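Local coordinates for protein Sqt1 (Chaetomium thermophilum, PDB 4ZOY) that probably acts as a dedicated chaperone in ribosome biogenesis, capturing a nascent ribosomal protein through a WD40 beta-propeller, at residues 143-149 against 193-199; 253-259 against 330-336; 375-381 against 394-400. The contacts are given in a common frame with arbitrary orientation. Residue numbers count along the deposited sequence, not the author numbering.

Interaction 1 of 3, residues 143-149 against 193-199; sequences NWFAPCP and CTAGAWS
Two tryptophans, Trp198 and Trp144, with Cys193 beside the latter, account for most of this contact between strands that run side by side in the same direction at 11°, their axes 6.4 Å apart. Both strands are extended except at Asn143 and Thr194 (psi -30° and -25°), and the backbone turns again at Pro149 (psi near 0°). In register, Trp144 lies nearest Ala195 and Ala146 nearest Ala197. Trp144, with chi1 near +56° (p) and chi2 near -95°, lays its indole on the backbone of the other strand: Gly196 CA stands 3.7 Å from the centroid of its six-membered ring. Glycine suits this place, since a beta carbon there would clash with the ring. At the ring's edge Trp144 NE1 makes a weak hydrogen bond to Cys193 SG (3.4 Å), and nearby Asn143 ND2 donates to Cys193 O (2.9 Å). Trp198 (chi1 m, chi2 near 88°) reaches the opposite way, NE1 donating to Ala146 O at 2.9 Å. Cys148 covers one face of its ring, with CA 3.7 Å from the five-membered centroid and SG 3.8 Å from the six-membered one, while Pro149 CD packs on Trp198 CB at 3.5 Å. A flat indole bearing one donor can thus fill the gap and satisfy a carbonyl at once. Such side-chain packing between the innermost strands of successive blades is characteristic of a WD40 beta-propeller.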
loop_
_atom_site.group_PDB
_atom_site.type_symbol
_atom_site.label_atom_id
_atom_site.label_comp_id
_atom_site.label_asym_id
_atom_site.label_seq_id
_atom_site.Cartn_x
_atom_site.Cartn_y
_atom_site.Cartn_z
ATOM N N ASN A 143 -4.014 11.304 -1.041
ATOM C CA ASN A 143 -4.499 10.126 -0.322
ATOM C C ASN A 143 -3.551 8.931 -0.357
ATOM O O ASN A 143 -3.527 8.129 0.581
ATOM C CB ASN A 143 -5.865 9.704 -0.866
ATOM C CG ASN A 143 -6.949 10.669 -0.475
ATOM O OD1 ASN A 143 -6.794 11.411 0.495
ATOM N ND2 ASN A 143 -8.053 10.666 -1.212
ATOM N N TRP A 144 -2.774 8.808 -1.434
ATOM C CA TRP A 144 -1.883 7.667 -1.600
ATOM C C TRP A 144 -0.851 7.942 -2.684
ATOM O O TRP A 144 -1.073 8.781 -3.556
ATOM C CB TRP A 144 -2.675 6.380 -1.941
ATOM C CG TRP A 144 -3.555 6.494 -3.161
ATOM C CD1 TRP A 144 -4.889 6.800 -3.180
ATOM C CD2 TRP A 144 -3.158 6.345 -4.537
ATOM N NE1 TRP A 144 -5.354 6.821 -4.477
ATOM C CE2 TRP A 144 -4.310 6.558 -5.326
ATOM C CE3 TRP A 144 -1.952 6.029 -5.174
ATOM C CZ2 TRP A 144 -4.280 6.491 -6.718
ATOM C CZ3 TRP A 144 -1.927 5.958 -6.559
ATOM C CH2 TRP A 144 -3.083 6.188 -7.311
ATOM N N PHE A 145 0.266 7.223 -2.594
ATOM C CA PHE A 145 1.308 7.159 -3.622
ATOM C C PHE A 145 1.446 5.732 -4.110
ATOM O O PHE A 145 1.291 4.797 -3.327
ATOM C CB PHE A 145 2.683 7.556 -3.088
ATOM C CG PHE A 145 2.894 9.023 -2.876
ATOM C CD1 PHE A 145 2.160 9.974 -3.552
ATOM C CD2 PHE A 145 3.888 9.439 -2.006
ATOM C CE1 PHE A 145 2.401 11.337 -3.338
ATOM C CE2 PHE A 145 4.128 10.781 -1.799
ATOM C CZ PHE A 145 3.396 11.725 -2.471
ATOM N N ALA A 146 1.839 5.556 -5.368
ATOM C CA ALA A 146 2.255 4.238 -5.844
ATOM C C ALA A 146 3.339 4.405 -6.893
ATOM O O ALA A 146 3.095 5.039 -7.925
ATOM C CB ALA A 146 1.065 3.464 -6.420
ATOM N N PRO A 147 4.537 3.873 -6.635
ATOM C CA PRO A 147 5.592 3.981 -7.645
ATOM C C PRO A 147 5.330 3.026 -8.803
ATOM O O PRO A 147 4.836 1.916 -8.610
ATOM C CB PRO A 147 6.862 3.599 -6.876
ATOM C CG PRO A 147 6.366 2.651 -5.802
ATOM C CD PRO A 147 5.007 3.200 -5.406
ATOM N N CYS A 148 5.667 3.467 -10.006
ATOM C CA CYS A 148 5.509 2.669 -11.200
ATOM C C CYS A 148 6.541 1.547 -11.258
ATOM O O CYS A 148 7.728 1.816 -11.193
ATOM C CB CYS A 148 5.656 3.590 -12.378
ATOM S SG CYS A 148 5.442 2.725 -13.970
ATOM N N PRO A 149 6.096 0.286 -11.398
ATOM C CA PRO A 149 7.057 -0.820 -11.480
ATOM C C PRO A 149 7.626 -1.089 -12.886
ATOM O O PRO A 149 8.406 -2.037 -13.027
ATOM C CB PRO A 149 6.230 -2.028 -11.027
ATOM C CG PRO A 149 4.845 -1.705 -11.518
ATOM C CD PRO A 149 4.703 -0.190 -11.347
ATOM N N CYS A 193 -10.423 9.825 -4.392
ATOM C CA CYS A 193 -9.746 8.647 -4.909
ATOM C C CYS A 193 -9.026 7.958 -3.756
ATOM O O CYS A 193 -8.076 8.503 -3.185
ATOM C CB CYS A 193 -8.770 9.029 -6.017
ATOM S SG CYS A 193 -7.868 7.604 -6.675
ATOM N N THR A 194 -9.499 6.772 -3.402
ATOM C CA THR A 194 -9.124 6.142 -2.140
ATOM C C THR A 194 -7.917 5.218 -2.233
ATOM O O THR A 194 -7.236 4.986 -1.232
ATOM C CB THR A 194 -10.295 5.326 -1.580
ATOM O OG1 THR A 194 -10.808 4.488 -2.620
ATOM C CG2 THR A 194 -11.396 6.248 -1.098
ATOM N N ALA A 195 -7.656 4.683 -3.425
ATOM C CA ALA A 195 -6.565 3.727 -3.600
ATOM C C ALA A 195 -6.170 3.594 -5.056
ATOM O O ALA A 195 -6.978 3.847 -5.959
ATOM C CB ALA A 195 -6.944 2.337 -3.040
ATOM N N GLY A 196 -4.934 3.150 -5.268
ATOM C CA GLY A 196 -4.400 2.902 -6.597
ATOM C C GLY A 196 -3.418 1.756 -6.609
ATOM O O GLY A 196 -2.742 1.491 -5.616
ATOM N N ALA A 197 -3.335 1.072 -7.746
ATOM C CA ALA A 197 -2.397 -0.021 -7.926
ATOM C C ALA A 197 -2.002 -0.127 -9.379
ATOM O O ALA A 197 -2.844 -0.080 -10.271
ATOM C CB ALA A 197 -2.993 -1.337 -7.436
ATOM N N TRP A 198 -0.712 -0.296 -9.609
ATOM C CA TRP A 198 -0.237 -0.526 -10.967
ATOM C C TRP A 198 -0.357 -1.984 -11.345
ATOM O O TRP A 198 -0.251 -2.865 -10.492
ATOM C CB TRP A 198 1.225 -0.121 -11.098
ATOM C CG TRP A 198 1.525 1.352 -10.942
ATOM C CD1 TRP A 198 1.782 2.022 -9.775
ATOM C CD2 TRP A 198 1.680 2.310 -11.996
ATOM N NE1 TRP A 198 2.042 3.349 -10.036
ATOM C CE2 TRP A 198 1.987 3.549 -11.394
ATOM C CE3 TRP A 198 1.553 2.246 -13.389
ATOM C CZ2 TRP A 198 2.193 4.709 -12.145
ATOM C CZ3 TRP A 198 1.756 3.396 -14.127
ATOM C CH2 TRP A 198 2.072 4.612 -13.505
ATOM N N SER A 199 -0.524 -2.249 -12.636
ATOM C CA SER A 199 -0.273 -3.595 -13.128
ATOM C C SER A 199 1.223 -3.915 -12.996
ATOM O O SER A 199 2.051 -3.006 -12.989
ATOM C CB SER A 199 -0.738 -3.736 -14.584
ATOM O OG SER A 199 -0.050 -2.825 -15.449
#

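Interaction 2 of 3, residues 253-259 against 330-336; sequences FSVAVSP and NIESLAF
Two classic beta bulges sit side by side here, Phe253-Ser254 facing Gly267 of its own blade and Glu332-Ser333 in the neighbouring strand, with Ser254 CA 5.5 Å from Glu332 CA. The strands run in the same direction at 11° with axes 5.3 Å apart, and Ala256 lies nearest Leu334. Ser254, chi1 near +57° (p), is small enough to turn its hydroxyl across the gap, where OG donates to Ile331 O at 2.8 Å. One water lies 2.8 Å from Phe253 O and 3.3 Å from Glu332 O. Further along, the interface is apolar: Ala256 CB meets Leu334 CB at 3.9 Å, its small methyl accommodating the larger leucine. Phe336 (chi1 m, chi2 near -89°) receives Ser258 CB over its ring face in a CH-pi contact, 3.8 Å from the centroid, with Pro259 CD 3.8 Å from Phe336 CB. The strands head consecutive blades: Phe336 also touches Leu343 of strand 342-347 and Val263 and Ala265 of strand 263-268, while Val255 packs on Ala195 and Ala197 of strand 193-198.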
loop_
_atom_site.group_PDB
_atom_site.type_symbol
_atom_site.label_atom_id
_atom_site.label_comp_id
_atom_site.label_asym_id
_atom_site.label_seq_id
_atom_site.Cartn_x
_atom_site.Cartn_y
_atom_site.Cartn_z
ATOM N N PHE A 253 -12.626 1.203 -1.612
ATOM C CA PHE A 253 -11.578 1.626 -0.686
ATOM C C PHE A 253 -10.239 0.942 -0.901
ATOM O O PHE A 253 -9.230 1.349 -0.318
ATOM C CB PHE A 253 -12.042 1.380 0.753
ATOM C CG PHE A 253 -13.313 2.102 1.096
ATOM C CD1 PHE A 253 -13.319 3.483 1.201
ATOM C CD2 PHE A 253 -14.501 1.410 1.270
ATOM C CE1 PHE A 253 -14.492 4.170 1.493
ATOM C CE2 PHE A 253 -15.674 2.091 1.567
ATOM C CZ PHE A 253 -15.665 3.470 1.675
ATOM N N SER A 254 -10.223 -0.102 -1.724
ATOM C CA SER A 254 -8.987 -0.853 -1.957
ATOM C C SER A 254 -8.957 -1.427 -3.370
ATOM O O SER A 254 -10.000 -1.616 -4.006
ATOM C CB SER A 254 -8.821 -1.967 -0.913
ATOM O OG SER A 254 -9.947 -2.835 -0.923
ATOM N N VAL A 255 -7.749 -1.704 -3.856
ATOM C CA VAL A 255 -7.556 -2.183 -5.218
ATOM C C VAL A 255 -6.228 -2.927 -5.291
ATOM O O VAL A 255 -5.264 -2.568 -4.615
ATOM C CB VAL A 255 -7.621 -1.009 -6.240
ATOM C CG1 VAL A 255 -6.498 -0.008 -6.005
ATOM C CG2 VAL A 255 -7.579 -1.520 -7.680
ATOM N N ALA A 256 -6.200 -3.980 -6.102
ATOM C CA ALA A 256 -5.007 -4.784 -6.313
ATOM C C ALA A 256 -5.080 -5.404 -7.703
ATOM O O ALA A 256 -6.163 -5.721 -8.210
ATOM C CB ALA A 256 -4.865 -5.859 -5.240
ATOM N N VAL A 257 -3.919 -5.561 -8.333
ATOM C CA VAL A 257 -3.838 -6.186 -9.648
ATOM C C VAL A 257 -3.092 -7.520 -9.535
ATOM O O VAL A 257 -2.133 -7.632 -8.788
ATOM C CB VAL A 257 -3.148 -5.244 -10.662
ATOM C CG1 VAL A 257 -3.041 -5.923 -12.026
ATOM C CG2 VAL A 257 -3.921 -3.941 -10.792
ATOM N N SER A 258 -3.552 -8.541 -10.262
ATOM C CA SER A 258 -2.969 -9.882 -10.161
ATOM C C SER A 258 -1.573 -9.940 -10.777
ATOM O O SER A 258 -1.221 -9.079 -11.584
ATOM C CB SER A 258 -3.892 -10.909 -10.826
ATOM O OG SER A 258 -3.902 -10.729 -12.235
ATOM N N PRO A 259 -0.772 -10.948 -10.394
ATOM C CA PRO A 259 0.629 -10.988 -10.851
ATOM C C PRO A 259 0.807 -11.092 -12.366
ATOM O O PRO A 259 1.865 -10.701 -12.854
ATOM C CB PRO A 259 1.192 -12.242 -10.174
ATOM C CG PRO A 259 0.309 -12.503 -9.038
ATOM C CD PRO A 259 -1.040 -11.938 -9.338
ATOM N N ASN A 330 -16.213 -2.745 5.328
ATOM C CA ASN A 330 -15.276 -2.250 4.318
ATOM C C ASN A 330 -14.065 -3.142 4.094
ATOM O O ASN A 330 -13.382 -3.553 5.042
ATOM C CB ASN A 330 -14.778 -0.857 4.700
ATOM C CG ASN A 330 -15.876 0.199 4.693
ATOM O OD1 ASN A 330 -17.043 -0.094 4.442
ATOM N ND2 ASN A 330 -15.493 1.443 4.969
ATOM N N ILE A 331 -13.794 -3.449 2.827
ATOM C CA ILE A 331 -12.550 -4.112 2.479
ATOM C C ILE A 331 -11.479 -3.037 2.340
ATOM O O ILE A 331 -11.458 -2.283 1.368
ATOM C CB ILE A 331 -12.671 -4.921 1.189
ATOM C CG1 ILE A 331 -13.787 -5.976 1.319
ATOM C CG2 ILE A 331 -11.310 -5.548 0.848
ATOM C CD1 ILE A 331 -13.658 -6.887 2.534
ATOM N N GLU A 332 -10.607 -2.953 3.334
ATOM C CA GLU A 332 -9.642 -1.868 3.375
ATOM C C GLU A 332 -8.301 -2.252 2.765
ATOM O O GLU A 332 -7.476 -1.370 2.494
ATOM C CB GLU A 332 -9.436 -1.400 4.816
ATOM C CG GLU A 332 -10.640 -0.643 5.389
ATOM C CD GLU A 332 -10.869 0.718 4.732
ATOM O OE1 GLU A 332 -10.004 1.170 3.949
ATOM O OE2 GLU A 332 -11.919 1.347 5.008
ATOM N N SER A 333 -8.086 -3.547 2.531
ATOM C CA SER A 333 -6.815 -3.986 1.989
ATOM C C SER A 333 -6.994 -5.277 1.192
ATOM O O SER A 333 -7.659 -6.201 1.649
ATOM C CB SER A 333 -5.799 -4.170 3.130
ATOM O OG SER A 333 -4.550 -4.578 2.606
ATOM N N LEU A 334 -6.391 -5.314 0.000
ATOM C CA LEU A 334 -6.457 -6.435 -0.930
ATOM C C LEU A 334 -5.054 -6.764 -1.397
ATOM O O LEU A 334 -4.287 -5.851 -1.715
ATOM C CB LEU A 334 -7.304 -6.094 -2.167
ATOM C CG LEU A 334 -8.820 -6.102 -2.046
ATOM C CD1 LEU A 334 -9.439 -5.400 -3.260
ATOM C CD2 LEU A 334 -9.279 -7.534 -1.948
ATOM N N ALA A 335 -4.726 -8.048 -1.467
ATOM C CA ALA A 335 -3.440 -8.454 -2.031
ATOM C C ALA A 335 -3.530 -9.788 -2.729
ATOM O O ALA A 335 -4.046 -10.764 -2.178
ATOM C CB ALA A 335 -2.384 -8.507 -0.944
ATOM N N PHE A 336 -3.044 -9.827 -3.965
ATOM C CA PHE A 336 -2.801 -11.088 -4.645
ATOM C C PHE A 336 -1.459 -11.662 -4.215
ATOM O O PHE A 336 -0.467 -10.929 -4.114
ATOM C CB PHE A 336 -2.794 -10.905 -6.168
ATOM C CG PHE A 336 -4.155 -10.685 -6.773
ATOM C CD1 PHE A 336 -4.926 -11.762 -7.190
ATOM C CD2 PHE A 336 -4.646 -9.405 -6.945
ATOM C CE1 PHE A 336 -6.178 -11.559 -7.769
ATOM C CE2 PHE A 336 -5.895 -9.192 -7.522
ATOM C CZ PHE A 336 -6.654 -10.274 -7.939
HETATM O O HOH W 1 -6.498 0.799 0.266
HETATM O O HOH W 2 -9.019 3.322 1.614
#

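Interaction 3 of 3, residues 375-381 against 394-400; sequences PVVKVEF and LLTSCGM
Strands 376-381 and 394-399 pair antiparallel at 160°, axes 4.6 Å apart, as the first two strands of one propeller blade. Glu380 and Thr396 form a hydrogen-bonded pair, each N donating to the other's O at 2.9 Å. A classic bulge, Val377 and Lys378 both facing Cys398, shifts the register by one: Val377 N bonds Cys398 O (2.9 Å), and Cys398 N bonds Lys378 O (3.0 Å). The Cys398 thiol fits the hollow, SG lying 4.1 Å from Val377 CB and 3.9 Å from Lys378 CB. Beyond it, Gly399, lacking a side chain, lets Pro375 O come within 3.1 Å of its CA and accept Met400 N at 2.9 Å; Met400 CG packs on Val377 CG2 (3.8 Å). On the Val379 and Phe381 face, Leu395 (chi1 t, chi2 p) puts CD1 over the Phe381 ring, 3.6 Å from its centroid. Phe381 meets Ala344 of strand 342-347 in the preceding blade, whereas Lys378 reaches Phe460 of strand 457-461 in the following one.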
loop_
_atom_site.group_PDB
_atom_site.type_symbol
_atom_site.label_atom_id
_atom_site.label_comp_id
_atom_site.label_asym_id
_atom_site.label_seq_id
_atom_site.Cartn_x
_atom_site.Cartn_y
_atom_site.Cartn_z
ATOM N N PRO A 375 -10.454 -3.051 12.983
ATOM C CA PRO A 375 -10.112 -3.047 11.550
ATOM C C PRO A 375 -8.775 -3.685 11.180
ATOM O O PRO A 375 -7.744 -3.435 11.806
ATOM C CB PRO A 375 -10.081 -1.558 11.213
ATOM C CG PRO A 375 -11.125 -0.982 12.104
ATOM C CD PRO A 375 -11.089 -1.784 13.390
ATOM N N VAL A 376 -8.809 -4.533 10.159
ATOM C CA VAL A 376 -7.593 -4.990 9.513
ATOM C C VAL A 376 -7.197 -3.901 8.535
ATOM O O VAL A 376 -7.918 -3.617 7.580
ATOM C CB VAL A 376 -7.786 -6.320 8.771
ATOM C CG1 VAL A 376 -6.456 -6.803 8.198
ATOM C CG2 VAL A 376 -8.367 -7.372 9.694
ATOM N N VAL A 377 -6.064 -3.271 8.794
ATOM C CA VAL A 377 -5.648 -2.083 8.071
ATOM C C VAL A 377 -4.876 -2.422 6.793
ATOM O O VAL A 377 -5.052 -1.778 5.742
ATOM C CB VAL A 377 -4.799 -1.189 8.993
ATOM C CG1 VAL A 377 -4.148 -0.053 8.222
ATOM C CG2 VAL A 377 -5.674 -0.650 10.143
ATOM N N LYS A 378 -4.012 -3.428 6.882
ATOM C CA LYS A 378 -3.164 -3.801 5.761
ATOM C C LYS A 378 -2.850 -5.274 5.787
ATOM O O LYS A 378 -2.569 -5.830 6.845
ATOM C CB LYS A 378 -1.860 -2.991 5.798
ATOM C CG LYS A 378 -0.881 -3.346 4.679
ATOM C CD LYS A 378 0.341 -2.439 4.703
ATOM C CE LYS A 378 1.401 -2.909 3.717
ATOM N NZ LYS A 378 2.439 -1.863 3.480
ATOM N N VAL A 379 -2.892 -5.897 4.614
ATOM C CA VAL A 379 -2.368 -7.243 4.421
ATOM C C VAL A 379 -1.364 -7.194 3.282
ATOM O O VAL A 379 -1.535 -6.445 2.302
ATOM C CB VAL A 379 -3.471 -8.281 4.113
ATOM C CG1 VAL A 379 -4.490 -8.339 5.236
ATOM C CG2 VAL A 379 -4.175 -8.000 2.758
ATOM N N GLU A 380 -0.301 -7.980 3.407
ATOM C CA GLU A 380 0.762 -7.968 2.392
ATOM C C GLU A 380 1.538 -9.271 2.425
ATOM O O GLU A 380 1.990 -9.701 3.495
ATOM C CB GLU A 380 1.708 -6.784 2.606
ATOM C CG GLU A 380 2.776 -6.659 1.516
ATOM C CD GLU A 380 3.782 -5.578 1.837
ATOM O OE1 GLU A 380 3.505 -4.383 1.565
ATOM O OE2 GLU A 380 4.851 -5.918 2.371
ATOM N N PHE A 381 1.690 -9.909 1.262
ATOM C CA PHE A 381 2.439 -11.159 1.193
ATOM C C PHE A 381 3.926 -10.926 1.314
ATOM O O PHE A 381 4.465 -9.948 0.786
ATOM C CB PHE A 381 2.150 -11.894 -0.119
ATOM C CG PHE A 381 0.813 -12.553 -0.147
ATOM C CD1 PHE A 381 0.658 -13.852 0.305
ATOM C CD2 PHE A 381 -0.302 -11.872 -0.621
ATOM C CE1 PHE A 381 -0.592 -14.474 0.289
ATOM C CE2 PHE A 381 -1.548 -12.483 -0.639
ATOM C CZ PHE A 381 -1.697 -13.781 -0.184
ATOM N N LEU A 394 2.669 -16.893 2.698
ATOM C CA LEU A 394 2.834 -16.191 3.964
ATOM C C LEU A 394 2.343 -14.747 3.853
ATOM O O LEU A 394 2.816 -13.975 3.014
ATOM C CB LEU A 394 4.298 -16.236 4.401
ATOM C CG LEU A 394 4.758 -17.589 4.961
ATOM C CD1 LEU A 394 6.268 -17.614 5.111
ATOM C CD2 LEU A 394 4.071 -17.891 6.288
ATOM N N LEU A 395 1.401 -14.406 4.720
ATOM C CA LEU A 395 0.732 -13.108 4.698
ATOM C C LEU A 395 0.958 -12.385 6.010
ATOM O O LEU A 395 0.717 -12.947 7.085
ATOM C CB LEU A 395 -0.771 -13.288 4.460
ATOM C CG LEU A 395 -1.567 -11.987 4.300
ATOM C CD1 LEU A 395 -1.465 -11.501 2.865
ATOM C CD2 LEU A 395 -3.021 -12.188 4.703
ATOM N N THR A 396 1.408 -11.143 5.920
ATOM C CA THR A 396 1.529 -10.289 7.106
ATOM C C THR A 396 0.361 -9.322 7.159
ATOM O O THR A 396 -0.029 -8.753 6.137
ATOM C CB THR A 396 2.838 -9.517 7.083
ATOM O OG1 THR A 396 3.906 -10.444 6.909
ATOM C CG2 THR A 396 3.067 -8.757 8.403
ATOM N N SER A 397 -0.208 -9.148 8.351
ATOM C CA SER A 397 -1.333 -8.236 8.522
ATOM C C SER A 397 -1.119 -7.322 9.730
ATOM O O SER A 397 -0.401 -7.681 10.673
ATOM C CB SER A 397 -2.642 -9.005 8.681
ATOM O OG SER A 397 -2.641 -9.774 9.872
ATOM N N CYS A 398 -1.739 -6.146 9.714
ATOM C CA CYS A 398 -1.739 -5.299 10.909
ATOM C C CYS A 398 -3.132 -4.751 11.121
ATOM O O CYS A 398 -3.933 -4.684 10.191
ATOM C CB CYS A 398 -0.702 -4.171 10.790
ATOM S SG CYS A 398 -1.151 -2.838 9.642
ATOM N N GLY A 399 -3.434 -4.373 12.357
ATOM C CA GLY A 399 -4.784 -3.975 12.681
ATOM C C GLY A 399 -4.872 -2.937 13.768
ATOM O O GLY A 399 -3.890 -2.618 14.450
ATOM N N MET A 400 -6.079 -2.416 13.930
ATOM C CA MET A 400 -6.327 -1.426 14.960
ATOM C C MET A 400 -6.404 -2.048 16.348
ATOM O O MET A 400 -6.648 -1.344 17.327
ATOM C CB MET A 400 -7.601 -0.654 14.643
ATOM C CG MET A 400 -7.458 0.248 13.429
ATOM S SD MET A 400 -6.180 1.508 13.640
ATOM C CE MET A 400 -6.937 2.598 14.834
#

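Overall arrangement
Together the three contacts trace an arc of the eight-bladed propeller. Interactions 1 and 2 join innermost strands of adjoining blades, whereas interaction 3 pairs two strands inside a single blade, the blade after the one that strand 331-336 opens. Interactions 1 and 2 have centres about 11 Å apart and touch where Gly196 C meets Val255 CG1 at 3.6 Å. Interactions 2 and 3 are likewise about 11 Å apart between centres, joined by a probable hydrogen bond between Ser333 OG and Val379 N (2.9 Å) and by Ala335 O against Phe381 CE2 (3.4 Å). Interactions 1 and 3 do not touch: their centres lie about 18 Å apart.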